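Local coordinates for general secretion pathway protein H (Vibrio cholerae, PDB 4DQ9), which forms part of the pseudopilus tip complex of the type II secretion system, which recognises and binds proteins for export from the periplasm, at the interface of chains A and B. Coordinates in Å, arbitrary orientation; residue numbers count along the deposited sequence, not the author numbering. Chains: chain A/B, General secretion pathway protein H.

The interface of chains A and B. Residues chain A 122, 125, 147; chain B 49-50.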
ATOM      1  N   GLU A 122       0.194  11.338   9.723  1.00 23.16           N
ATOM      2  CA  GLU A 122      -0.343  10.158  10.381  1.00 22.30           C
ATOM      3  C   GLU A 122       0.560   8.959  10.173  1.00 21.16           C
ATOM      4  O   GLU A 122       1.193   8.804   9.103  1.00 20.86           O
ATOM      5  CB  GLU A 122      -1.731   9.787   9.889  1.00 23.76           C
ATOM      6  CG  GLU A 122      -2.759  10.936  10.092  1.00 28.93           C
ATOM      7  CD  GLU A 122      -4.136  10.558  10.618  1.00 37.23           C
ATOM      8  OE1 GLU A 122      -4.641   9.435  10.263  1.00 35.55           O
ATOM      9  OE2 GLU A 122      -4.719  11.412  11.391  1.00 37.48           O
ATOM     10  N   PRO A 125      -0.714   2.954  13.846  1.00 18.17           N
ATOM     11  CA  PRO A 125      -0.387   2.663  15.250  1.00 17.90           C
ATOM     12  C   PRO A 125       0.297   1.348  15.366  1.00 17.16           C
ATOM     13  O   PRO A 125      -0.179   0.383  14.817  1.00 16.87           O
ATOM     14  CB  PRO A 125      -1.703   2.758  15.935  1.00 20.00           C
ATOM     15  CG  PRO A 125      -2.595   3.587  15.008  1.00 20.67           C
ATOM     16  CD  PRO A 125      -2.152   3.265  13.657  1.00 18.91           C
ATOM     17  N   GLU A 147      -1.763   7.089  15.849  0.50 24.77           N
ATOM     18  CA  GLU A 147      -2.250   7.498  14.519  0.50 24.42           C
ATOM     19  C   GLU A 147      -1.865   8.926  14.191  0.50 24.47           C
ATOM     20  O   GLU A 147      -1.674   9.231  13.029  0.50 23.29           O
ATOM     21  CB  GLU A 147      -3.753   7.321  14.394  0.50 25.89           C
ATOM     22  CG  GLU A 147      -4.312   7.483  12.948  0.50 28.02           C
ATOM     23  CD  GLU A 147      -5.836   7.615  12.948  0.50 33.09           C
ATOM     24  OE1 GLU A 147      -6.433   8.354  12.125  0.50 34.18           O
ATOM     25  OE2 GLU A 147      -6.446   6.994  13.823  0.50 38.76           O
TER
ATOM     26  N   ALA B  49      -3.951   5.430   7.490  1.00 21.10           N
ATOM     27  CA  ALA B  49      -2.820   4.923   8.256  1.00 22.79           C
ATOM     28  C   ALA B  49      -3.235   3.815   9.130  1.00 23.50           C
ATOM     29  O   ALA B  49      -2.516   2.791   9.333  1.00 22.51           O
ATOM     30  CB  ALA B  49      -2.212   6.093   9.062  1.00 26.09           C
ATOM     31  N   ASP B  50      -4.407   4.014   9.739  1.00 25.70           N
ATOM     32  CA  ASP B  50      -4.826   3.091  10.729  1.00 28.29           C
ATOM     33  C   ASP B  50      -5.441   1.821  10.159  1.00 29.78           C
ATOM     34  O   ASP B  50      -5.359   0.778  10.792  1.00 33.87           O
ATOM     35  CB  ASP B  50      -5.684   3.816  11.834  1.00 31.57           C
ATOM     36  CG  ASP B  50      -6.834   4.634  11.251  1.00 37.19           C
ATOM     37  OD1 ASP B  50      -6.617   5.370  10.206  1.00 38.97           O
ATOM     38  OD2 ASP B  50      -7.977   4.522  11.822  1.00 45.24           O
TER
HETATM   39  O   HOH W   1      -4.884   8.305   7.853  1.00 18.63           O
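A:Glu147 and B:Asp50 meet face to face through their carboxylates, whose planes lie nearly parallel, 9° apart. A:Glu147 OE2 comes within 3.5 Å of B:Asp50 CG, and the two carboxylate carbons, A:Glu147 CD and B:Asp50 CG, are 3.6 Å apart. The oxygens pair off across the stack, A:Glu147 OE1 over B:Asp50 OD1 and OE2 over OD2, at separations too long for a direct hydrogen bond. Two acids stacked this way would repel each other if both were ionised; a proton on one of them, or compensation from the surroundings, could ease this, but the coordinates do not show protonation. A:Glu147 reaches the stack on an extended side chain, with CG anti to the backbone N (chi1 -169°). B:Asp50 instead turns CG into the space between its own backbone N and carbonyl carbon (chi1 52°), which stands the carboxylate up against the glutamate.

Beneath the acids, the ring carbon CD of A:Pro125 rests against the base of the aspartate, 4.0 Å from B:Asp50 CA. Beside it the methyl of B:Ala49 abuts the aliphatic root of A:Glu122, CB to CB at 3.8 Å. These loop residues thus supply a small apolar footing for the carboxylates above.

The A:Glu122 carboxylate is linked to chain B through a water. Its OE1 also lies 4.5 Å from B:Asp50 OD1, adding a third acidic group to the cluster. The patch is small, hiding 131 Å² in all, and belongs to a two-fold interface between identical chains, so it recurs with the chains exchanged; this dimer may be a product of crystal packing. The bridging water 1 sits 2.7 Å from A:Glu122 OE1 and accepts a nearly straight hydrogen bond from the backbone N of B:Ala49, at 3.0 Å.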